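Local structure of antibiotic biosynthesis monooxygenase family protein (Shewanella oneidensis, 2BBE) at residues G25-L37 with A82-V95. The protein is of unknown function but belongs to the antibiotic biosynthesis monooxygenase family of dimeric alpha/beta-barrel proteins, and so may act as a monooxygenase. Numbering follows the deposited sequence.
Sequences GKTEALIAALASL and AIQHYFHQVMPELV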
ATOM      1  N   GLY A  25      -3.246 -22.998 -22.937  1.00 16.82           N
ATOM      2  CA  GLY A  25      -4.219 -23.780 -22.187  1.00 16.75           C
ATOM      3  C   GLY A  25      -3.941 -23.945 -20.700  1.00 16.57           C
ATOM      4  O   GLY A  25      -4.692 -24.640 -20.005  1.00 16.83           O
ATOM      5  N   LYS A  26      -2.886 -23.306 -20.197  1.00 15.52           N
ATOM      6  CA  LYS A  26      -2.492 -23.489 -18.796  1.00 14.98           C
ATOM      7  C   LYS A  26      -2.677 -22.231 -17.948  1.00 14.49           C
ATOM      8  O   LYS A  26      -2.254 -22.206 -16.795  1.00 13.30           O
ATOM      9  CB  LYS A  26      -1.028 -23.936 -18.702  1.00 15.83           C
ATOM     10  CG  LYS A  26      -0.710 -25.277 -19.375  1.00 15.99           C
ATOM     11  CD  LYS A  26      -1.427 -26.448 -18.681  1.00 17.24           C
ATOM     12  CE  LYS A  26      -0.987 -27.798 -19.246  1.00 19.75           C
ATOM     13  NZ  LYS A  26      -1.660 -28.959 -18.532  1.00 22.18           N
ATOM     14  N   THR A  27      -3.296 -21.194 -18.510  1.00 14.25           N
ATOM     15  CA  THR A  27      -3.358 -19.905 -17.809  1.00 13.62           C
ATOM     16  C   THR A  27      -4.187 -19.986 -16.521  1.00 13.96           C
ATOM     17  O   THR A  27      -3.728 -19.533 -15.478  1.00 12.95           O
ATOM     18  CB  THR A  27      -3.890 -18.792 -18.710  1.00 14.07           C
ATOM     19  OG1 THR A  27      -3.128 -18.763 -19.919  1.00 12.50           O
ATOM     20  CG2 THR A  27      -3.778 -17.444 -18.004  1.00 13.07           C
ATOM     21  N   GLU A  28      -5.398 -20.555 -16.581  1.00 14.60           N
ATOM     22  CA  GLU A  28      -6.217 -20.696 -15.369  0.50 15.28           C
ATOM     23  C   GLU A  28      -5.520 -21.523 -14.287  1.00 14.75           C
ATOM     24  O   GLU A  28      -5.535 -21.152 -13.112  1.00 14.40           O
ATOM     25  CB  GLU A  28      -7.583 -21.292 -15.700  0.50 16.15           C
ATOM     26  CG  GLU A  28      -8.407 -20.391 -16.600  0.50 20.12           C
ATOM     27  CD  GLU A  28      -8.765 -19.073 -15.939  0.50 23.71           C
ATOM     28  OE1 GLU A  28      -8.953 -19.045 -14.700  0.50 27.42           O
ATOM     29  OE2 GLU A  28      -8.859 -18.060 -16.660  0.50 26.33           O
ATOM     30  N   ALA A  29      -4.898 -22.635 -14.690  1.00 13.99           N
ATOM     31  CA  ALA A  29      -4.090 -23.461 -13.762  1.00 13.09           C
ATOM     32  C   ALA A  29      -2.932 -22.651 -13.145  1.00 12.70           C
ATOM     33  O   ALA A  29      -2.640 -22.782 -11.956  1.00 11.67           O
ATOM     34  CB  ALA A  29      -3.560 -24.716 -14.466  1.00 13.61           C
ATOM     35  N   LEU A  30      -2.299 -21.798 -13.948  1.00 11.61           N
ATOM     36  CA  LEU A  30      -1.194 -20.988 -13.429  1.00 11.73           C
ATOM     37  C   LEU A  30      -1.674 -19.951 -12.411  1.00 11.82           C
ATOM     38  O   LEU A  30      -1.055 -19.790 -11.362  1.00 11.09           O
ATOM     39  CB  LEU A  30      -0.433 -20.304 -14.558  1.00 11.64           C
ATOM     40  CG  LEU A  30       0.741 -19.426 -14.084  1.00 13.44           C
ATOM     41  CD1 LEU A  30       1.798 -20.279 -13.297  1.00 12.70           C
ATOM     42  CD2 LEU A  30       1.357 -18.677 -15.242  1.00 14.63           C
ATOM     43  N   ILE A  31      -2.768 -19.252 -12.728  1.00 11.43           N
ATOM     44  CA  ILE A  31      -3.317 -18.252 -11.794  1.00 12.13           C
ATOM     45  C   ILE A  31      -3.647 -18.960 -10.475  1.00 12.17           C
ATOM     46  O   ILE A  31      -3.307 -18.460  -9.411  1.00 12.74           O
ATOM     47  CB  ILE A  31      -4.596 -17.517 -12.343  1.00 12.11           C
ATOM     48  CG1 ILE A  31      -4.297 -16.759 -13.657  1.00 12.07           C
ATOM     49  CG2 ILE A  31      -5.190 -16.542 -11.276  1.00 11.32           C
ATOM     50  CD1 ILE A  31      -5.565 -16.362 -14.472  1.00 11.99           C
ATOM     51  N   ALA A  32      -4.314 -20.110 -10.554  1.00 12.22           N
ATOM     52  CA  ALA A  32      -4.655 -20.875  -9.346  1.00 12.82           C
ATOM     53  C   ALA A  32      -3.435 -21.284  -8.505  1.00 12.58           C
ATOM     54  O   ALA A  32      -3.457 -21.149  -7.270  1.00 12.64           O
ATOM     55  CB  ALA A  32      -5.516 -22.094  -9.693  1.00 13.05           C
ATOM     56  N   ALA A  33      -2.384 -21.761  -9.176  1.00 12.49           N
ATOM     57  CA  ALA A  33      -1.151 -22.212  -8.528  1.00 12.45           C
ATOM     58  C   ALA A  33      -0.468 -21.048  -7.807  1.00 12.42           C
ATOM     59  O   ALA A  33      -0.024 -21.182  -6.649  1.00 11.99           O
ATOM     60  CB  ALA A  33      -0.199 -22.835  -9.556  1.00 12.52           C
ATOM     61  N   LEU A  34      -0.395 -19.901  -8.485  1.00 11.96           N
ATOM     62  CA  LEU A  34       0.216 -18.695  -7.877  1.00 11.30           C
ATOM     63  C   LEU A  34      -0.674 -18.148  -6.750  1.00 11.37           C
ATOM     64  O   LEU A  34      -0.176 -17.729  -5.699  1.00 10.80           O
ATOM     65  CB  LEU A  34       0.482 -17.621  -8.948  1.00 10.43           C
ATOM     66  CG  LEU A  34       1.611 -17.997  -9.942  1.00 11.24           C
ATOM     67  CD1 LEU A  34       1.584 -17.086 -11.161  1.00 12.48           C
ATOM     68  CD2 LEU A  34       3.006 -17.947  -9.276  1.00 11.04           C
ATOM     69  N   ALA A  35      -1.991 -18.133  -6.968  1.00 11.58           N
ATOM     70  CA  ALA A  35      -2.882 -17.580  -5.940  1.00 11.19           C
ATOM     71  C   ALA A  35      -2.830 -18.411  -4.668  1.00 11.68           C
ATOM     72  O   ALA A  35      -3.038 -17.872  -3.561  1.00 11.40           O
ATOM     73  CB  ALA A  35      -4.325 -17.450  -6.452  1.00 11.33           C
ATOM     74  N   SER A  36      -2.562 -19.715  -4.812  1.00 11.62           N
ATOM     75  CA  SER A  36      -2.505 -20.615  -3.650  1.00 12.36           C
ATOM     76  C   SER A  36      -1.361 -20.229  -2.684  1.00 12.00           C
ATOM     77  O   SER A  36      -1.399 -20.581  -1.489  1.00 12.13           O
ATOM     78  CB  SER A  36      -2.355 -22.087  -4.092  1.00 12.65           C
ATOM     79  OG  SER A  36      -1.011 -22.301  -4.514  1.00 14.58           O
ATOM     80  N   LEU A  37      -0.366 -19.502  -3.192  1.00 11.38           N
ATOM     81  CA  LEU A  37       0.791 -19.082  -2.388  1.00 11.87           C
ATOM     82  C   LEU A  37       0.503 -17.864  -1.516  1.00 11.40           C
ATOM     83  O   LEU A  37       1.262 -17.566  -0.587  1.00 11.75           O
ATOM     84  CB  LEU A  37       2.004 -18.736  -3.289  1.00 11.27           C
ATOM     85  CG  LEU A  37       2.448 -19.800  -4.295  1.00 13.43           C
ATOM     86  CD1 LEU A  37       3.553 -19.260  -5.198  1.00 11.16           C
ATOM     87  CD2 LEU A  37       2.867 -21.094  -3.581  1.00 14.04           C
ATOM     88  N   ALA A  82       6.356 -24.216   0.127  1.00 14.16           N
ATOM     89  CA  ALA A  82       5.362 -24.020  -0.956  1.00 14.75           C
ATOM     90  C   ALA A  82       5.941 -23.263  -2.156  1.00 14.73           C
ATOM     91  O   ALA A  82       5.554 -23.500  -3.303  1.00 14.12           O
ATOM     92  CB  ALA A  82       4.119 -23.295  -0.443  1.00 15.41           C
ATOM     93  N   ILE A  83       6.861 -22.348  -1.881  1.00 15.02           N
ATOM     94  CA  ILE A  83       7.494 -21.567  -2.938  1.00 16.40           C
ATOM     95  C   ILE A  83       8.429 -22.469  -3.732  1.00 16.46           C
ATOM     96  O   ILE A  83       8.398 -22.447  -4.953  1.00 16.71           O
ATOM     97  CB  ILE A  83       8.213 -20.289  -2.363  1.00 16.47           C
ATOM     98  CG1 ILE A  83       7.236 -19.477  -1.484  1.00 18.40           C
ATOM     99  CG2 ILE A  83       8.851 -19.450  -3.478  1.00 18.52           C
ATOM    100  CD1 ILE A  83       5.919 -19.048  -2.164  1.00 21.88           C
ATOM    101  N   GLN A  84       9.247 -23.272  -3.036  1.00 16.19           N
ATOM    102  CA  GLN A  84      10.136 -24.201  -3.706  0.50 15.68           C
ATOM    103  C   GLN A  84       9.345 -25.272  -4.486  1.00 15.97           C
ATOM    104  O   GLN A  84       9.742 -25.663  -5.597  1.00 15.50           O
ATOM    105  CB  GLN A  84      11.140 -24.821  -2.715  0.50 16.38           C
ATOM    106  CG  GLN A  84      11.987 -23.794  -1.909  0.50 15.29           C
ATOM    107  CD  GLN A  84      13.291 -23.356  -2.595  0.50 15.84           C
ATOM    108  OE1 GLN A  84      14.348 -23.337  -1.966  0.50 16.26           O
ATOM    109  NE2 GLN A  84      13.217 -22.997  -3.873  0.50 15.60           N
ATOM    110  N   HIS A  85       8.229 -25.735  -3.923  1.00 14.56           N
ATOM    111  CA  HIS A  85       7.368 -26.679  -4.623  1.00 13.85           C
ATOM    112  C   HIS A  85       6.817 -26.055  -5.917  1.00 13.50           C
ATOM    113  O   HIS A  85       6.798 -26.694  -6.978  1.00 12.39           O
ATOM    114  CB  HIS A  85       6.199 -27.107  -3.733  1.00 13.32           C
ATOM    115  CG  HIS A  85       5.232 -28.008  -4.428  1.00 14.71           C
ATOM    116  ND1 HIS A  85       5.492 -29.347  -4.638  1.00 14.62           N
ATOM    117  CD2 HIS A  85       4.025 -27.766  -4.988  1.00 16.02           C
ATOM    118  CE1 HIS A  85       4.479 -29.893  -5.285  1.00 17.33           C
ATOM    119  NE2 HIS A  85       3.576 -28.956  -5.511  1.00 14.29           N
ATOM    120  N   TYR A  86       6.346 -24.817  -5.826  1.00 13.77           N
ATOM    121  CA  TYR A  86       5.917 -24.105  -7.025  1.00 14.84           C
ATOM    122  C   TYR A  86       7.036 -24.070  -8.097  1.00 16.13           C
ATOM    123  O   TYR A  86       6.812 -24.498  -9.233  1.00 14.84           O
ATOM    124  CB  TYR A  86       5.379 -22.685  -6.723  1.00 14.96           C
ATOM    125  CG  TYR A  86       5.220 -21.900  -8.009  1.00 14.56           C
ATOM    126  CD1 TYR A  86       4.142 -22.163  -8.883  1.00 14.99           C
ATOM    127  CD2 TYR A  86       6.184 -20.967  -8.397  1.00 15.67           C
ATOM    128  CE1 TYR A  86       4.031 -21.497 -10.107  1.00 16.06           C
ATOM    129  CE2 TYR A  86       6.078 -20.273  -9.617  1.00 15.54           C
ATOM    130  CZ  TYR A  86       4.997 -20.547 -10.464  1.00 15.38           C
ATOM    131  OH  TYR A  86       4.886 -19.878 -11.676  1.00 14.99           O
ATOM    132  N   PHE A  87       8.229 -23.577  -7.749  1.00 17.66           N
ATOM    133  CA  PHE A  87       9.362 -23.485  -8.720  0.50 19.23           C
ATOM    134  C   PHE A  87       9.715 -24.828  -9.308  1.00 19.80           C
ATOM    135  O   PHE A  87       9.804 -24.974 -10.526  1.00 21.43           O
ATOM    136  CB  PHE A  87      10.640 -22.839  -8.108  0.50 19.38           C
ATOM    137  CG  PHE A  87      11.972 -23.309  -8.749  0.50 19.94           C
ATOM    138  CD1 PHE A  87      12.136 -23.378 -10.137  0.50 20.12           C
ATOM    139  CD2 PHE A  87      13.067 -23.637  -7.946  0.50 20.40           C
ATOM    140  CE1 PHE A  87      13.344 -23.804 -10.707  0.50 19.38           C
ATOM    141  CE2 PHE A  87      14.281 -24.050  -8.506  0.50 19.64           C
ATOM    142  CZ  PHE A  87      14.417 -24.132  -9.891  0.50 20.32           C
ATOM    143  N   HIS A  88       9.923 -25.823  -8.439  1.00 19.83           N
ATOM    144  CA  HIS A  88      10.409 -27.164  -8.837  1.00 20.40           C
ATOM    145  C   HIS A  88       9.410 -28.073  -9.509  1.00 19.34           C
ATOM    146  O   HIS A  88       9.779 -28.829 -10.405  1.00 18.11           O
ATOM    147  CB  HIS A  88      10.852 -27.957  -7.613  1.00 21.84           C
ATOM    148  CG  HIS A  88      12.182 -27.566  -7.085  1.00 26.14           C
ATOM    149  ND1 HIS A  88      12.934 -28.404  -6.287  1.00 31.03           N
ATOM    150  CD2 HIS A  88      12.899 -26.427  -7.230  1.00 30.44           C
ATOM    151  CE1 HIS A  88      14.072 -27.803  -5.981  1.00 32.89           C
ATOM    152  NE2 HIS A  88      14.071 -26.600  -6.535  1.00 33.46           N
ATOM    153  N   GLN A  89       8.167 -28.054  -9.023  1.00 17.59           N
ATOM    154  CA  GLN A  89       7.183 -29.041  -9.431  1.00 17.88           C
ATOM    155  C   GLN A  89       6.055 -28.474 -10.295  1.00 17.78           C
ATOM    156  O   GLN A  89       5.601 -29.137 -11.229  1.00 16.73           O
ATOM    157  CB  GLN A  89       6.598 -29.770  -8.220  1.00 18.30           C
ATOM    158  CG  GLN A  89       7.659 -30.455  -7.338  1.00 19.64           C
ATOM    159  CD  GLN A  89       8.424 -31.520  -8.098  1.00 19.89           C
ATOM    160  OE1 GLN A  89       7.842 -32.230  -8.919  1.00 21.19           O
ATOM    161  NE2 GLN A  89       9.733 -31.648  -7.822  1.00 22.91           N
ATOM    162  N   VAL A  90       5.610 -27.261  -9.981  1.00 16.78           N
ATOM    163  CA  VAL A  90       4.428 -26.721 -10.642  1.00 17.80           C
ATOM    164  C   VAL A  90       4.813 -25.983 -11.918  1.00 17.97           C
ATOM    165  O   VAL A  90       4.288 -26.243 -12.999  1.00 17.19           O
ATOM    166  CB  VAL A  90       3.604 -25.800  -9.691  1.00 17.92           C
ATOM    167  CG1 VAL A  90       2.375 -25.245 -10.421  1.00 19.19           C
ATOM    168  CG2 VAL A  90       3.181 -26.573  -8.439  1.00 17.91           C
ATOM    169  N   MET A  91       5.745 -25.060 -11.778  1.00 18.77           N
ATOM    170  CA  MET A  91       6.196 -24.222 -12.884  1.00 20.37           C
ATOM    171  C   MET A  91       6.572 -24.975 -14.178  1.00 20.57           C
ATOM    172  O   MET A  91       6.127 -24.563 -15.247  1.00 21.67           O
ATOM    173  CB  MET A  91       7.342 -23.315 -12.416  1.00 20.11           C
ATOM    174  CG  MET A  91       7.342 -21.931 -13.007  1.00 22.52           C
ATOM    175  SD  MET A  91       8.752 -21.000 -12.398  1.00 19.88           S
ATOM    176  CE  MET A  91      10.120 -21.808 -13.230  1.00 24.39           C
ATOM    177  N   PRO A  92       7.351 -26.087 -14.101  1.00 20.89           N
ATOM    178  CA  PRO A  92       7.710 -26.767 -15.343  1.00 20.78           C
ATOM    179  C   PRO A  92       6.522 -27.297 -16.140  1.00 20.86           C
ATOM    180  O   PRO A  92       6.644 -27.476 -17.358  1.00 21.76           O
ATOM    181  CB  PRO A  92       8.561 -27.960 -14.870  1.00 21.59           C
ATOM    182  CG  PRO A  92       8.971 -27.625 -13.501  1.00 20.71           C
ATOM    183  CD  PRO A  92       7.926 -26.775 -12.927  1.00 20.64           C
ATOM    184  N   GLU A  93       5.393 -27.551 -15.473  1.00 19.40           N
ATOM    185  CA  GLU A  93       4.216 -28.083 -16.149  0.50 18.75           C
ATOM    186  C   GLU A  93       3.360 -26.983 -16.780  1.00 18.20           C
ATOM    187  O   GLU A  93       2.690 -27.211 -17.786  1.00 17.53           O
ATOM    188  CB  GLU A  93       3.378 -28.920 -15.174  0.50 19.14           C
ATOM    189  CG  GLU A  93       4.159 -30.045 -14.476  0.50 19.84           C
ATOM    190  CD  GLU A  93       4.801 -31.035 -15.445  0.50 21.94           C
ATOM    191  OE1 GLU A  93       4.167 -31.371 -16.475  0.50 23.42           O
ATOM    192  OE2 GLU A  93       5.940 -31.485 -15.172  0.50 21.31           O
ATOM    193  N   LEU A  94       3.396 -25.790 -16.182  1.00 16.05           N
ATOM    194  CA  LEU A  94       2.478 -24.711 -16.555  1.00 15.07           C
ATOM    195  C   LEU A  94       3.085 -23.540 -17.314  1.00 14.40           C
ATOM    196  O   LEU A  94       2.351 -22.785 -17.965  1.00 14.01           O
ATOM    197  CB  LEU A  94       1.807 -24.142 -15.285  1.00 14.43           C
ATOM    198  CG  LEU A  94       1.072 -25.127 -14.372  1.00 15.08           C
ATOM    199  CD1 LEU A  94       0.280 -24.390 -13.305  1.00 14.78           C
ATOM    200  CD2 LEU A  94       0.127 -26.014 -15.172  1.00 14.86           C
ATOM    201  N   VAL A  95       4.393 -23.326 -17.180  1.00 13.91           N
ATOM    202  CA  VAL A  95       5.019 -22.075 -17.626  0.50 13.32           C
ATOM    203  C   VAL A  95       5.942 -22.274 -18.829  1.00 13.76           C
ATOM    204  O   VAL A  95       6.773 -23.200 -18.816  1.00 12.74           O
ATOM    205  CB  VAL A  95       5.766 -21.391 -16.433  0.50 13.40           C
ATOM    206  CG1 VAL A  95       6.572 -20.186 -16.893  0.50 10.86           C
ATOM    207  CG2 VAL A  95       4.766 -20.960 -15.362  0.50 12.67           C
TER
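Leu-34 lies over one face of the Tyr-86 ring, and Met-91 CB of the ring's own helix lies over the opposite face. The touching atom is Leu-34 CD2, 3.5 Å from Tyr-86 CZ, a CH-pi contact near the hydroxyl end. Leu-30 CD1 sits at the ring edge, 3.5 Å from Tyr-86 OH. That hydroxyl is buried among these methyls and has no polar partner in the model. With CG of Tyr-86 anti to its own backbone N (chi1 168°), the ring extends toward helix 27-35. Ala-33 CB packs on Val-90 CG1 at 3.6 Å. Leu-94 CD1 rests against the backbone of Ala-29, 3.6 Å from Ala-29 O, while its CD2 touches Lys-26 CD. At the other end, both methyls of Leu-37 reach Ile-83 CD1, each at 3.9 Å. The helices run nearly antiparallel (161°), their axes 10.3 Å apart at closest approach. The pair belongs to the ferredoxin-like fold expected of the dimeric alpha/beta-barrel family, and packs on one side of its antiparallel sheet. On the sheet side, Phe-20 of strand 8-22 meets the Tyr-86 ring edge-to-face, and Leu-34 also packs on strands 47-55 and 61-68.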